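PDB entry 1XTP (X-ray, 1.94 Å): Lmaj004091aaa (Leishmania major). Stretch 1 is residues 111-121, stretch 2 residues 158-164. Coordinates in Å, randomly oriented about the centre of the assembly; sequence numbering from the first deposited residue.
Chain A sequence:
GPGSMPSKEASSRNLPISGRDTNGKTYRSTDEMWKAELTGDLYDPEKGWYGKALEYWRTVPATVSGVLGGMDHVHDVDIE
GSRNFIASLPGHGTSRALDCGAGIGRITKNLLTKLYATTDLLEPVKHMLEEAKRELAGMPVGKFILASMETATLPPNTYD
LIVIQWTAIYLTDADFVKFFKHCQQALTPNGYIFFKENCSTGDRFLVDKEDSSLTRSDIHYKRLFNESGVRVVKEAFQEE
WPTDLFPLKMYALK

Stretch 1 (111-121) LLTKLYATTDL
Stretch 2, residues 158-164: TYDLIVI

Stretch 1 leaves a helix, turns through Tyr 116 and Ala 117, and runs on as a strand from Thr 118 to Leu 121. A backbone hydrogen bond, Tyr 116 N to Leu 112 O at 2.8 Å, ties the loop residue back to the helix. No backbone hydrogen bond joins the two stretches; side chains and one water do, burying 290 Å² in all. The closest CA atoms, those of Tyr 116 and Asp 160, remain 8.4 Å apart, leaving room for side chains between the backbones.

Along stretch 2, Tyr 159, extended at phi/psi -103/134, sends its CB sideways, but with chi1 at -65° (m) and chi2 at -74° the ring end comes nearer stretch 1. Its OH donates a very short hydrogen bond, 2.5 Å, to Asp 120 OD2, which lies at the ring edge. The CA-to-CB bond of Asp 120 points toward stretch 2, with chi1 -64° (m) and chi2 -23°. A long phenol suits this place because it carries a donor across the gap to a buried carboxylate.

At Asp 160 the chain turns a corner, with phi/psi -83/-24. Its CB lies at the edge of the Tyr 116 ring, 4.1 Å from CE2, while its carboxylate is satisfied elsewhere in the structure. Asp 160 O accepts from the O of water 1 at 2.8 Å, and that O accepts from Tyr 116 OH at 2.7 Å.

Leu 161 resumes the extended path (-144/138). Its CB lies 3.3 Å from Tyr 116 OH and 3.5 Å from CZ, so the tyrosine (chi1 -63°, m; chi2 86°) offers carbon for packing as well as a hydroxyl for the water. With chi1 t and chi2 p, Leu 161 places CD2 3.9 Å from Leu 112 CD2.

Ile 162 points away, in keeping with strand alternation. Val 163 (chi1 t) points toward stretch 1 again. Leu 112 (m, t) packs against both Leu 161 and Val 163; its CD1 and CD2 each lie 3.9 Å from Val 163 CG2. Aliphatic side chains suit this buried apolar contact.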

# COMPACT_ATOMS: atom_id res chain seq x y z
N LEU A 111 14.09 -1.93 -7.77
CA LEU A 111 13.83 -0.56 -8.21
C LEU A 111 14.55 0.47 -7.37
O LEU A 111 15.29 1.29 -7.90
CB LEU A 111 12.32 -0.26 -8.23
CG LEU A 111 11.90 1.09 -8.83
CD1 LEU A 111 12.60 1.43 -10.16
CD2 LEU A 111 10.41 1.13 -9.01
N LEU A 112 14.34 0.45 -6.06
CA LEU A 112 14.76 1.57 -5.25
C LEU A 112 16.27 1.64 -5.12
O LEU A 112 16.84 2.75 -5.12
CB LEU A 112 14.05 1.55 -3.89
CG LEU A 112 12.52 1.49 -3.97
CD1 LEU A 112 11.93 1.30 -2.57
CD2 LEU A 112 11.93 2.71 -4.65
N THR A 113 16.93 0.48 -5.08
CA THR A 113 18.39 0.45 -4.98
C THR A 113 19.09 0.99 -6.25
O THR A 113 20.28 1.34 -6.22
CB THR A 113 18.95 -0.96 -4.63
OG1 THR A 113 18.40 -1.93 -5.52
CG2 THR A 113 18.60 -1.35 -3.20
N LYS A 114 18.34 1.10 -7.35
CA LYS A 114 18.86 1.71 -8.58
C LYS A 114 18.65 3.22 -8.63
O LYS A 114 19.31 3.89 -9.42
CB LYS A 114 18.19 1.11 -9.81
CG LYS A 114 18.57 -0.33 -10.06
CD LYS A 114 17.77 -0.91 -11.23
CE LYS A 114 18.41 -2.22 -11.69
NZ LYS A 114 17.70 -2.85 -12.83
N LEU A 115 17.71 3.74 -7.83
CA LEU A 115 17.31 5.14 -7.90
C LEU A 115 17.63 5.98 -6.67
O LEU A 115 17.72 7.21 -6.77
CB LEU A 115 15.80 5.21 -8.11
CG LEU A 115 15.21 4.62 -9.38
CD1 LEU A 115 13.73 4.54 -9.25
CD2 LEU A 115 15.56 5.49 -10.58
N TYR A 116 17.77 5.35 -5.50
CA TYR A 116 17.98 6.08 -4.25
C TYR A 116 19.29 5.68 -3.58
O TYR A 116 19.67 4.51 -3.57
CB TYR A 116 16.77 5.90 -3.30
CG TYR A 116 15.53 6.48 -3.93
CD1 TYR A 116 14.75 5.71 -4.79
CD2 TYR A 116 15.18 7.81 -3.73
CE1 TYR A 116 13.66 6.22 -5.40
CE2 TYR A 116 14.06 8.34 -4.35
CZ TYR A 116 13.31 7.55 -5.19
OH TYR A 116 12.21 8.06 -5.82
N ALA A 117 19.98 6.68 -3.04
CA ALA A 117 21.22 6.47 -2.33
C ALA A 117 21.05 5.48 -1.17
O ALA A 117 21.89 4.61 -0.97
CB ALA A 117 21.77 7.82 -1.81
N THR A 118 19.97 5.60 -0.41
CA THR A 118 19.69 4.69 0.70
C THR A 118 18.20 4.37 0.72
O THR A 118 17.39 5.26 0.52
CB THR A 118 20.06 5.32 2.03
OG1 THR A 118 21.38 5.86 1.94
CG2 THR A 118 19.99 4.30 3.18
N THR A 119 17.86 3.11 0.95
CA THR A 119 16.47 2.70 1.11
C THR A 119 16.27 1.98 2.45
O THR A 119 17.00 1.06 2.76
CB THR A 119 16.06 1.77 -0.05
OG1 THR A 119 16.24 2.46 -1.29
CG2 THR A 119 14.60 1.35 0.07
N ASP A 120 15.28 2.43 3.24
CA ASP A 120 14.85 1.74 4.45
C ASP A 120 13.64 0.85 4.15
O ASP A 120 12.89 1.12 3.22
CB ASP A 120 14.42 2.74 5.51
CG ASP A 120 15.53 3.62 5.97
OD1 ASP A 120 16.71 3.26 5.85
OD2 ASP A 120 15.20 4.69 6.53
N LEU A 121 13.43 -0.17 4.98
CA LEU A 121 12.35 -1.16 4.81
C LEU A 121 11.47 -1.21 6.05
O LEU A 121 11.99 -1.17 7.17
CB LEU A 121 12.94 -2.55 4.61
CG LEU A 121 13.39 -2.90 3.19
CD1 LEU A 121 14.75 -2.31 2.91
CD2 LEU A 121 13.41 -4.42 2.99
N THR A 158 12.46 13.42 5.90
CA THR A 158 13.50 12.40 5.73
C THR A 158 13.52 11.75 4.35
O THR A 158 14.59 11.53 3.78
CB THR A 158 13.34 11.30 6.80
OG1 THR A 158 13.58 11.87 8.08
CG2 THR A 158 14.32 10.16 6.62
N TYR A 159 12.35 11.41 3.83
CA TYR A 159 12.28 10.61 2.62
C TYR A 159 11.93 11.38 1.34
O TYR A 159 11.01 12.20 1.30
CB TYR A 159 11.29 9.47 2.83
CG TYR A 159 11.75 8.51 3.88
CD1 TYR A 159 12.79 7.62 3.63
CD2 TYR A 159 11.15 8.49 5.14
CE1 TYR A 159 13.21 6.73 4.61
CE2 TYR A 159 11.57 7.61 6.13
CZ TYR A 159 12.60 6.73 5.86
OH TYR A 159 13.01 5.83 6.84
N ASP A 160 12.70 11.08 0.28
CA ASP A 160 12.40 11.54 -1.06
C ASP A 160 11.36 10.62 -1.76
O ASP A 160 10.64 11.05 -2.67
CB ASP A 160 13.68 11.64 -1.88
CG ASP A 160 14.65 12.69 -1.35
OD1 ASP A 160 14.20 13.74 -0.86
OD2 ASP A 160 15.86 12.48 -1.46
N LEU A 161 11.26 9.37 -1.32
CA LEU A 161 10.16 8.52 -1.79
C LEU A 161 9.68 7.61 -0.69
O LEU A 161 10.48 7.08 0.05
CB LEU A 161 10.57 7.71 -3.01
CG LEU A 161 9.40 7.20 -3.88
CD1 LEU A 161 8.78 8.33 -4.74
CD2 LEU A 161 9.85 6.04 -4.76
N ILE A 162 8.36 7.47 -0.58
CA ILE A 162 7.74 6.54 0.36
C ILE A 162 6.80 5.65 -0.43
O ILE A 162 5.76 6.08 -0.92
CB ILE A 162 6.99 7.26 1.50
CG1 ILE A 162 7.95 8.15 2.29
CG2 ILE A 162 6.29 6.24 2.42
CD1 ILE A 162 7.29 8.97 3.37
N VAL A 163 7.21 4.39 -0.55
CA VAL A 163 6.52 3.41 -1.36
C VAL A 163 5.46 2.63 -0.54
O VAL A 163 5.78 2.04 0.47
CB VAL A 163 7.55 2.42 -1.96
CG1 VAL A 163 6.85 1.34 -2.76
CG2 VAL A 163 8.53 3.19 -2.83
N ILE A 164 4.21 2.65 -0.99
CA ILE A 164 3.14 1.88 -0.37
C ILE A 164 2.45 1.09 -1.49
O ILE A 164 1.55 1.59 -2.17
CB ILE A 164 2.13 2.79 0.40
CG1 ILE A 164 2.85 3.81 1.30
CG2 ILE A 164 1.16 1.93 1.24
CD1 ILE A 164 1.91 4.79 1.99
O HOH W 1 11.63 10.69 -5.28